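Local coordinates for protein Endonuclease/exonuclease/phosphatase (Beutenbergia cavernae DSM 12333, PDB 4RUW) that is of undefined function but belongs to the endonuclease/exonuclease/phosphatase family, joining a DNase I-like domain that holds a zinc ion to an Ig-like domain, at residues W239-P244 / Q250-Q255; T266-N271 / C366-Q371; H290-I295 / T399-C404. All blocks are in the same frame, centred on the assembly; numbering follows the deposited sequence.

Contact 1: W239-P244 / Q250-Q255; sequences WTTDVP and QNNLMQ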
loop_
_atom_site.group_PDB
_atom_site.type_symbol
_atom_site.label_atom_id
_atom_site.label_comp_id
_atom_site.label_asym_id
_atom_site.label_seq_id
_atom_site.Cartn_x
_atom_site.Cartn_y
_atom_site.Cartn_z
ATOM N N TRP A 239 -9.953 2.166 2.766
ATOM C CA TRP A 239 -9.893 0.941 3.547
ATOM C C TRP A 239 -9.779 -0.239 2.584
ATOM O O TRP A 239 -9.911 -0.081 1.368
ATOM C CB TRP A 239 -11.171 0.728 4.334
ATOM C CG TRP A 239 -11.551 1.748 5.354
ATOM C CD1 TRP A 239 -10.947 2.945 5.637
ATOM C CD2 TRP A 239 -12.650 1.622 6.255
ATOM N NE1 TRP A 239 -11.626 3.574 6.670
ATOM C CE2 TRP A 239 -12.673 2.776 7.060
ATOM C CE3 TRP A 239 -13.627 0.637 6.449
ATOM C CZ2 TRP A 239 -13.637 2.975 8.046
ATOM C CZ3 TRP A 239 -14.577 0.829 7.419
ATOM C CH2 TRP A 239 -14.582 1.992 8.208
ATOM N N THR A 240 -9.584 -1.438 3.121
ATOM C CA THR A 240 -9.610 -2.623 2.276
ATOM C C THR A 240 -11.030 -3.080 1.945
ATOM O O THR A 240 -11.224 -3.810 0.967
ATOM C CB THR A 240 -8.841 -3.800 2.888
ATOM O OG1 THR A 240 -9.397 -4.099 4.169
ATOM C CG2 THR A 240 -7.365 -3.467 3.031
ATOM N N THR A 241 -12.014 -2.654 2.738
ATOM C CA THR A 241 -13.399 -3.061 2.521
ATOM C C THR A 241 -14.312 -1.838 2.516
ATOM O O THR A 241 -13.968 -0.784 3.062
ATOM C CB THR A 241 -13.901 -4.043 3.600
ATOM O OG1 THR A 241 -13.740 -3.461 4.901
ATOM C CG2 THR A 241 -13.167 -5.371 3.517
ATOM N N ASP A 242 -15.480 -1.983 1.903
ATOM C CA ASP A 242 -16.418 -0.877 1.779
ATOM C C ASP A 242 -16.748 -0.277 3.144
ATOM O O ASP A 242 -17.025 -0.999 4.104
ATOM C CB ASP A 242 -17.713 -1.354 1.127
ATOM C CG ASP A 242 -17.528 -1.798 -0.315
ATOM O OD1 ASP A 242 -16.490 -1.480 -0.944
ATOM O OD2 ASP A 242 -18.449 -2.465 -0.834
ATOM N N VAL A 243 -16.738 1.050 3.225
ATOM C CA VAL A 243 -17.102 1.731 4.458
ATOM C C VAL A 243 -18.611 1.609 4.636
ATOM O O VAL A 243 -19.366 2.073 3.793
ATOM C CB VAL A 243 -16.690 3.217 4.399
ATOM C CG1 VAL A 243 -17.154 3.958 5.640
ATOM C CG2 VAL A 243 -15.183 3.346 4.238
ATOM N N PRO A 244 -19.061 0.976 5.729
ATOM C CA PRO A 244 -20.497 0.685 5.842
ATOM C C PRO A 244 -21.380 1.926 5.953
ATOM O O PRO A 244 -22.565 1.850 5.629
ATOM C CB PRO A 244 -20.592 -0.170 7.113
ATOM C CG PRO A 244 -19.335 0.104 7.869
ATOM C CD PRO A 244 -18.282 0.381 6.828
ATOM N N GLN A 250 -16.338 2.088 -2.621
ATOM C CA GLN A 250 -15.991 1.028 -3.567
ATOM C C GLN A 250 -14.604 0.454 -3.291
ATOM O O GLN A 250 -13.824 0.168 -4.201
ATOM C CB GLN A 250 -16.147 1.521 -5.004
ATOM C CG GLN A 250 -17.607 1.824 -5.325
ATOM C CD GLN A 250 -17.806 2.395 -6.692
ATOM O OE1 GLN A 250 -17.710 1.683 -7.683
ATOM N NE2 GLN A 250 -18.097 3.692 -6.760
ATOM N N ASN A 251 -14.325 0.260 -2.008
ATOM C CA ASN A 251 -13.052 -0.285 -1.577
ATOM C C ASN A 251 -12.831 -1.737 -1.966
ATOM O O ASN A 251 -11.740 -2.096 -2.398
ATOM C CB ASN A 251 -12.892 -0.096 -0.075
ATOM C CG ASN A 251 -12.856 1.364 0.313
ATOM O OD1 ASN A 251 -12.477 2.221 -0.483
ATOM N ND2 ASN A 251 -13.239 1.654 1.548
ATOM N N ASN A 252 -13.841 -2.590 -1.808
ATOM C CA ASN A 252 -13.660 -3.985 -2.226
ATOM C C ASN A 252 -13.285 -4.078 -3.702
ATOM O O ASN A 252 -12.399 -4.845 -4.083
ATOM C CB ASN A 252 -14.901 -4.832 -1.947
ATOM C CG ASN A 252 -15.022 -5.214 -0.489
ATOM O OD1 ASN A 252 -15.421 -4.399 0.339
ATOM N ND2 ASN A 252 -14.655 -6.450 -0.160
ATOM N N LEU A 253 -13.953 -3.290 -4.534
ATOM C CA LEU A 253 -13.654 -3.259 -5.953
ATOM C C LEU A 253 -12.198 -2.836 -6.199
ATOM O O LEU A 253 -11.447 -3.514 -6.900
ATOM C CB LEU A 253 -14.625 -2.315 -6.661
ATOM C CG LEU A 253 -14.442 -2.162 -8.168
ATOM C CD1 LEU A 253 -14.672 -3.484 -8.891
ATOM C CD2 LEU A 253 -15.373 -1.078 -8.694
HETATM N N MSE A 254 -11.779 -1.730 -5.596
HETATM C CA MSE A 254 -10.422 -1.252 -5.802
HETATM C C MSE A 254 -9.381 -2.261 -5.323
HETATM O O MSE A 254 -8.360 -2.470 -5.983
HETATM C CB MSE A 254 -10.235 0.114 -5.136
HETATM C CG MSE A 254 -10.856 1.255 -5.949
HETATM SE SE MSE A 254 -10.467 3.047 -5.294
HETATM C CE MSE A 254 -11.989 3.256 -4.086
ATOM N N GLN A 255 -9.628 -2.889 -4.177
ATOM C CA GLN A 255 -8.681 -3.885 -3.687
ATOM C C GLN A 255 -8.594 -5.095 -4.621
ATOM O O GLN A 255 -7.520 -5.677 -4.782
ATOM C CB GLN A 255 -9.009 -4.300 -2.251
ATOM C CG GLN A 255 -8.914 -3.148 -1.256
ATOM C CD GLN A 255 -7.489 -2.823 -0.830
ATOM O OE1 GLN A 255 -6.577 -3.641 -0.975
ATOM N NE2 GLN A 255 -7.301 -1.631 -0.262
HETATM O O HOH W 1 -12.287 4.247 2.443
HETATM O O HOH W 2 -16.436 -2.132 -3.664
#

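Contact 2: T266-N271 / C366-Q371; sequences TWRQVN and CKNRGQ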
loop_
_atom_site.group_PDB
_atom_site.type_symbol
_atom_site.label_atom_id
_atom_site.label_comp_id
_atom_site.label_asym_id
_atom_site.label_seq_id
_atom_site.Cartn_x
_atom_site.Cartn_y
_atom_site.Cartn_z
ATOM N N THR A 266 1.430 -5.834 1.962
ATOM C CA THR A 266 2.467 -6.474 2.758
ATOM C C THR A 266 2.098 -6.574 4.240
ATOM O O THR A 266 2.327 -7.610 4.855
ATOM C CB THR A 266 3.856 -5.828 2.567
ATOM O OG1 THR A 266 3.836 -4.467 3.007
ATOM C CG2 THR A 266 4.289 -5.909 1.090
ATOM N N TRP A 267 1.492 -5.522 4.791
ATOM C CA TRP A 267 1.076 -5.560 6.185
ATOM C C TRP A 267 0.211 -6.783 6.466
ATOM O O TRP A 267 0.414 -7.508 7.442
ATOM C CB TRP A 267 0.287 -4.299 6.540
ATOM C CG TRP A 267 -0.144 -4.303 7.985
ATOM C CD1 TRP A 267 -1.294 -4.843 8.508
ATOM C CD2 TRP A 267 0.594 -3.772 9.096
ATOM N NE1 TRP A 267 -1.314 -4.664 9.876
ATOM C CE2 TRP A 267 -0.171 -4.015 10.258
ATOM C CE3 TRP A 267 1.816 -3.103 9.212
ATOM C CZ2 TRP A 267 0.264 -3.625 11.523
ATOM C CZ3 TRP A 267 2.232 -2.704 10.468
ATOM C CH2 TRP A 267 1.461 -2.963 11.604
ATOM N N ARG A 268 -0.764 -7.009 5.592
ATOM C CA ARG A 268 -1.760 -8.039 5.789
ATOM C C ARG A 268 -1.192 -9.456 5.648
ATOM O O ARG A 268 -1.815 -10.415 6.090
ATOM C CB ARG A 268 -2.864 -7.776 4.774
ATOM C CG ARG A 268 -4.122 -8.549 4.922
ATOM C CD ARG A 268 -5.096 -8.060 3.862
ATOM N NE ARG A 268 -6.415 -8.584 4.125
ATOM C CZ ARG A 268 -7.526 -8.099 3.593
ATOM N NH1 ARG A 268 -7.478 -7.079 2.732
ATOM N NH2 ARG A 268 -8.682 -8.661 3.910
ATOM N N GLN A 269 -0.011 -9.595 5.048
ATOM C CA GLN A 269 0.633 -10.903 4.957
ATOM C C GLN A 269 1.183 -11.343 6.310
ATOM O O GLN A 269 1.195 -12.536 6.611
ATOM C CB GLN A 269 1.787 -10.897 3.948
ATOM C CG GLN A 269 1.462 -10.367 2.566
ATOM C CD GLN A 269 0.263 -11.042 1.939
ATOM O OE1 GLN A 269 0.271 -12.243 1.687
ATOM N NE2 GLN A 269 -0.777 -10.259 1.672
ATOM N N VAL A 270 1.653 -10.386 7.113
ATOM C CA VAL A 270 2.397 -10.716 8.326
ATOM C C VAL A 270 1.728 -10.275 9.621
ATOM O O VAL A 270 2.107 -10.747 10.689
ATOM C CB VAL A 270 3.845 -10.156 8.307
ATOM C CG1 VAL A 270 4.715 -10.924 7.323
ATOM C CG2 VAL A 270 3.860 -8.655 8.041
ATOM N N ASN A 271 0.753 -9.370 9.544
ATOM C CA ASN A 271 0.119 -8.789 10.731
ATOM C C ASN A 271 -1.389 -8.772 10.556
ATOM O O ASN A 271 -1.892 -8.825 9.435
ATOM C CB ASN A 271 0.560 -7.336 10.927
ATOM C CG ASN A 271 2.042 -7.189 11.247
ATOM O OD1 ASN A 271 2.632 -8.008 11.944
ATOM N ND2 ASN A 271 2.645 -6.113 10.754
ATOM N N CYS A 366 -6.868 -14.604 1.007
ATOM C CA CYS A 366 -7.414 -13.499 1.761
ATOM C C CYS A 366 -8.928 -13.431 1.669
ATOM O O CYS A 366 -9.486 -13.351 0.573
ATOM C CB CYS A 366 -6.816 -12.198 1.242
ATOM S SG CYS A 366 -7.645 -10.753 1.862
ATOM N N LYS A 367 -9.583 -13.480 2.826
ATOM C CA LYS A 367 -11.005 -13.186 2.919
ATOM C C LYS A 367 -11.133 -11.680 3.131
ATOM O O LYS A 367 -10.718 -11.151 4.167
ATOM C CB LYS A 367 -11.655 -13.933 4.083
ATOM C CG LYS A 367 -13.105 -13.516 4.312
ATOM C CD LYS A 367 -13.729 -14.223 5.504
ATOM C CE LYS A 367 -15.100 -13.654 5.821
ATOM N NZ LYS A 367 -15.709 -14.293 7.024
ATOM N N ASN A 368 -11.685 -10.985 2.144
ATOM C CA ASN A 368 -11.787 -9.536 2.225
ATOM C C ASN A 368 -13.227 -9.125 2.455
ATOM O O ASN A 368 -13.871 -8.522 1.599
ATOM C CB ASN A 368 -11.214 -8.874 0.976
ATOM C CG ASN A 368 -10.826 -7.437 1.219
ATOM O OD1 ASN A 368 -10.311 -7.101 2.289
ATOM N ND2 ASN A 368 -11.094 -6.574 0.250
ATOM N N ARG A 369 -13.721 -9.481 3.632
ATOM C CA ARG A 369 -15.134 -9.404 3.939
ATOM C C ARG A 369 -15.256 -9.256 5.446
ATOM O O ARG A 369 -14.566 -9.945 6.197
ATOM C CB ARG A 369 -15.772 -10.708 3.460
ATOM C CG ARG A 369 -17.258 -10.854 3.580
ATOM C CD ARG A 369 -17.656 -12.157 2.893
ATOM N NE ARG A 369 -19.024 -12.554 3.190
ATOM C CZ ARG A 369 -20.021 -12.527 2.313
ATOM N NH1 ARG A 369 -19.805 -12.115 1.070
ATOM N NH2 ARG A 369 -21.238 -12.913 2.680
ATOM N N GLY A 370 -16.107 -8.329 5.880
ATOM C CA GLY A 370 -16.361 -8.123 7.290
ATOM C C GLY A 370 -15.369 -7.182 7.940
ATOM O O GLY A 370 -14.238 -7.028 7.476
ATOM N N GLN A 371 -15.805 -6.560 9.029
ATOM C CA GLN A 371 -14.952 -5.686 9.813
ATOM C C GLN A 371 -14.898 -6.196 11.253
ATOM O O GLN A 371 -14.027 -6.987 11.594
ATOM C CB GLN A 371 -15.423 -4.231 9.685
ATOM C CG GLN A 371 -14.983 -3.611 8.355
ATOM C CD GLN A 371 -15.999 -2.669 7.727
ATOM O OE1 GLN A 371 -16.971 -2.258 8.357
ATOM N NE2 GLN A 371 -15.763 -2.316 6.466
#

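Contact 3: H290-I295 / T399-C404; sequences HPDRRI and TSRDRC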
loop_
_atom_site.group_PDB
_atom_site.type_symbol
_atom_site.label_atom_id
_atom_site.label_comp_id
_atom_site.label_asym_id
_atom_site.label_seq_id
_atom_site.Cartn_x
_atom_site.Cartn_y
_atom_site.Cartn_z
ATOM N N HIS A 290 -12.341 2.299 14.245
ATOM C CA HIS A 290 -10.911 2.569 14.359
ATOM C C HIS A 290 -9.961 1.495 13.829
ATOM O O HIS A 290 -9.012 1.836 13.117
ATOM C CB HIS A 290 -10.584 3.080 15.757
ATOM C CG HIS A 290 -11.311 4.346 16.053
ATOM N ND1 HIS A 290 -10.944 5.542 15.489
ATOM C CD2 HIS A 290 -12.458 4.575 16.734
ATOM C CE1 HIS A 290 -11.806 6.478 15.861
ATOM N NE2 HIS A 290 -12.734 5.914 16.608
ATOM N N PRO A 291 -10.229 0.202 14.113
ATOM C CA PRO A 291 -9.311 -0.815 13.578
ATOM C C PRO A 291 -9.361 -0.938 12.059
ATOM O O PRO A 291 -8.474 -1.570 11.474
ATOM C CB PRO A 291 -9.795 -2.112 14.238
ATOM C CG PRO A 291 -10.476 -1.656 15.495
ATOM C CD PRO A 291 -11.160 -0.380 15.097
ATOM N N ASP A 292 -10.369 -0.336 11.430
ATOM C CA ASP A 292 -10.504 -0.383 9.979
ATOM C C ASP A 292 -9.746 0.744 9.276
ATOM O O ASP A 292 -9.555 0.694 8.058
ATOM C CB ASP A 292 -11.978 -0.319 9.579
ATOM C CG ASP A 292 -12.800 -1.387 10.254
ATOM O OD1 ASP A 292 -12.414 -2.573 10.167
ATOM O OD2 ASP A 292 -13.813 -1.041 10.900
ATOM N N ARG A 293 -9.320 1.754 10.035
ATOM C CA ARG A 293 -8.720 2.963 9.465
ATOM C C ARG A 293 -7.236 2.808 9.147
ATOM O O ARG A 293 -6.386 3.593 9.585
ATOM C CB ARG A 293 -9.014 4.180 10.344
ATOM C CG ARG A 293 -10.477 4.586 10.269
ATOM C CD ARG A 293 -10.764 5.847 11.046
ATOM N NE ARG A 293 -12.098 6.336 10.726
ATOM C CZ ARG A 293 -12.706 7.325 11.364
ATOM N NH1 ARG A 293 -12.096 7.930 12.378
ATOM N NH2 ARG A 293 -13.925 7.697 10.992
ATOM N N ARG A 294 -6.945 1.765 8.376
ATOM C CA ARG A 294 -5.624 1.509 7.824
ATOM C C ARG A 294 -5.702 1.937 6.368
ATOM O O ARG A 294 -6.359 1.273 5.557
ATOM C CB ARG A 294 -5.282 0.022 7.942
ATOM C CG ARG A 294 -3.888 -0.337 7.446
ATOM C CD ARG A 294 -3.548 -1.783 7.737
ATOM N NE ARG A 294 -4.324 -2.716 6.921
ATOM C CZ ARG A 294 -3.884 -3.260 5.786
ATOM N NH1 ARG A 294 -2.676 -2.961 5.316
ATOM N NH2 ARG A 294 -4.654 -4.113 5.116
ATOM N N ILE A 295 -5.067 3.064 6.048
ATOM C CA ILE A 295 -5.218 3.676 4.729
ATOM C C ILE A 295 -3.876 4.013 4.087
ATOM O O ILE A 295 -3.844 4.535 2.964
ATOM C CB ILE A 295 -6.134 4.935 4.777
ATOM C CG1 ILE A 295 -5.551 6.004 5.705
ATOM C CG2 ILE A 295 -7.566 4.564 5.183
ATOM C CD1 ILE A 295 -6.300 7.325 5.643
ATOM N N THR A 399 -12.193 -11.882 9.437
ATOM C CA THR A 399 -12.663 -10.683 8.738
ATOM C C THR A 399 -11.479 -9.948 8.133
ATOM O O THR A 399 -10.331 -10.368 8.284
ATOM C CB THR A 399 -13.401 -9.692 9.668
ATOM O OG1 THR A 399 -12.448 -9.014 10.495
ATOM C CG2 THR A 399 -14.448 -10.393 10.530
ATOM N N SER A 400 -11.745 -8.827 7.470
ATOM C CA SER A 400 -10.673 -8.012 6.920
ATOM C C SER A 400 -9.710 -7.471 7.979
ATOM O O SER A 400 -8.619 -7.016 7.650
ATOM C CB SER A 400 -11.249 -6.851 6.111
ATOM O OG SER A 400 -11.883 -5.900 6.950
ATOM N N ARG A 401 -10.106 -7.507 9.246
ATOM C CA ARG A 401 -9.213 -7.071 10.321
ATOM C C ARG A 401 -8.131 -8.093 10.663
ATOM O O ARG A 401 -7.200 -7.784 11.407
ATOM C CB ARG A 401 -10.008 -6.723 11.577
ATOM C CG ARG A 401 -10.910 -5.519 11.398
ATOM C CD ARG A 401 -11.614 -5.185 12.691
ATOM N NE ARG A 401 -12.499 -4.042 12.532
ATOM C CZ ARG A 401 -13.281 -3.571 13.496
ATOM N NH1 ARG A 401 -13.292 -4.163 14.684
ATOM N NH2 ARG A 401 -14.052 -2.519 13.273
ATOM N N ASP A 402 -8.253 -9.302 10.119
ATOM C CA ASP A 402 -7.354 -10.398 10.452
ATOM C C ASP A 402 -6.349 -10.670 9.344
ATOM O O ASP A 402 -6.643 -10.502 8.156
ATOM C CB ASP A 402 -8.155 -11.671 10.734
ATOM C CG ASP A 402 -9.194 -11.477 11.809
ATOM O OD1 ASP A 402 -8.917 -10.751 12.785
ATOM O OD2 ASP A 402 -10.299 -12.038 11.660
ATOM N N ARG A 403 -5.167 -11.111 9.755
ATOM C CA ARG A 403 -4.071 -11.456 8.868
ATOM C C ARG A 403 -4.503 -12.492 7.830
ATOM O O ARG A 403 -5.283 -13.389 8.141
ATOM C CB ARG A 403 -2.946 -12.017 9.741
ATOM C CG ARG A 403 -1.664 -12.377 9.040
ATOM C CD ARG A 403 -0.649 -12.839 10.063
ATOM N NE ARG A 403 0.573 -13.294 9.412
ATOM C CZ ARG A 403 1.638 -13.757 10.054
ATOM N NH1 ARG A 403 1.632 -13.838 11.376
ATOM N NH2 ARG A 403 2.703 -14.144 9.367
ATOM N N CYS A 404 -3.981 -12.355 6.605
ATOM C CA CYS A 404 -4.168 -13.333 5.521
ATOM C C CYS A 404 -3.519 -14.675 5.863
ATOM O O CYS A 404 -2.696 -14.765 6.777
ATOM C CB CYS A 404 -3.540 -12.836 4.206
ATOM S SG CYS A 404 -4.385 -11.510 3.291
HETATM O O HOH W 3 -10.872 -3.633 8.245
HETATM O O HOH W 4 -7.616 -5.315 5.725
#

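Contact 1: W239-P244 / Q250-Q255
Asp242 and Asn252 exchange two hydrogen bonds where the 239-244 loop meets the first turn of helix 251-260, both in the DNase I-like domain. The backbone N of Asp242 gives its hydrogen to OD1 of Asn252 at 2.9 Å, and the backbone N of Asn252 answers OD1 of Asp242 at 3.0 Å, nearly straight but from above the carboxylate plane. The carboxylate and amide planes stand 79° apart. Since OD1 of Asp242 accepts from an N-H of the first turn, the helix end probably stabilises its negative charge.

Next to this pair, CG of Asn251 lies beside its own backbone N (chi1 -63°), which carries ND2 to the carbonyl O of Thr241 at 3.0 Å; that oxygen lies in the amide plane, whereas ND2 stands above the carbonyl plane. The second N-H goes to a water that also accepts from Trp239 N, and these bonds fix the rotation of the amide. Gln255, bent at chi2, brings its CG against the carbonyl O of Thr240 (3.3 Å) and sends NE2 to Trp239 O in a weak bond.

A second water links OD1 of Asp242 to Leu253 N. CG2 of Val243 covers the centre of one face of the Trp239 ring, 3.6 Å above it. On the Ig-like side, Thr241 OG1 is bonded to Gln371 and Asn252 ND2 to Leu347 O. Selenomethionine Met254 packs on helix 207-222, whose Lys214 and Glu211 bond the amide of N-cap residue Gln250, while Thr240 and Gln255 lean on Tyr297 of strand 296-300.

Contact 2: T266-N271 / C366-Q371
Arg268 points its guanidinium from the short helix 266-270 of the DNase I-like domain at the end of strand 360-367, an inner strand of a four-stranded antiparallel sheet in the Ig-like domain. The contact is thus a buried polar bridge between two domains, resting on one long side chain. CG lies opposite the backbone N across the CA-CB bond (chi1 -170°) and the chain stays extended to NE, which lets it span backbones whose nearest CA atoms, those of Arg268 and Cys366, are 8.8 Å apart.

At the far end the guanidinium grips Asn368 end-on, two nitrogens closing on a single oxygen. OD1 of Asn368 takes a hydrogen bond from NH2 at 2.8 Å and another from NH1 at 2.9 Å, each bent, as a fork on one acceptor must be. The other end of this amide, ND2, is bonded to Thr240 O, so Asn368 is held at both polar atoms.

Cys366 approaches from a different direction, its SG over one face of the guanidinium, though the closeness of this approach is doubtful because Cys366 has two conformers. A disulfide with Cys404 is seen in the entry, but in the conformers described SG of Cys366 and SG of Cys404 are 3.6 Å apart, so the bond presumably belongs to the other copies. Arg268 also touches Cys404. Trp350 of strand 349-356 packs against Arg268, Cys366 and Asn368 alike. OD1 of Asn368 lies in the guanidinium plane, but the amide is turned 60° against that plane, and NH1 and NH2 of Arg268 both reach OD1 from the same face of the amide.

Contact 3: H290-I295 / T399-C404
A two-pronged salt bridge joins the loop ahead of strand 296-300 to a type I beta turn, Thr399 to Asp402, and pairs Asp292 with Arg401. The arginine presents its side edge: NE bonds to OD1 of Asp292 at 2.8 Å and NH2 to OD2 at 2.8 Å, with N-H...O angles of 172° and 169°. Both oxygens lie close to the guanidinium plane, yet the carboxylate is rotated 44° against it, and each oxygen is met from above the carboxylate plane. The straight, extended chain from CG to NE brings this edge to the acid.

Pro291 covers one face of the same guanidinium. Its CB stands 3.7 Å from NE of Arg401, toward the rim of the flat group, with CG over CZ, 3.9 Å away. NH2 has a further partner in Ser288 OG.

Asp292 and Pro291 belong to a 3-10 segment of the DNase I-like domain, whereas the turn connects strands 390-396 and 405-410 of the Ig-like domain, so the ion pair spans the boundary between the two. The turn is braced from within. Thr399 OG1 accepts from the backbone N of Arg401, an ST turn that holds the arginine's own backbone, and OD2 of Asp402 folds back to Thr399 N at 2.9 Å.

Two waters extend the junction. One donates both to OD1 of Asp292, giving that oxygen a second bond, and to OG of Ser400. The other donates to Ser400 O at 2.8 Å and accepts a longer bond, 3.3 Å, from NH2 of Arg294, which also forms a salt bridge with Asp265.

Contact 1 closes first along the chain, inside the DNase I-like domain; contacts 2 and 3 then cross, their segments alternating, and each ties that domain to the Ig-like one. Their centres lie about 6 Å apart, with contact 1 about 12 Å from contact 2 and 11 Å from contact 3. Segment 366-371 runs between the other two contacts: Gln371 and Asn368 reach the 239-244 loop, while Gly370 O and Gln371 O probably bond to Ser400 and Thr399. Cys366 and Cys404, a disulfide pair though not bonded in the conformers described, lie in the second segments of contacts 2 and 3. All three contacts touch one another and form part of one domain interface.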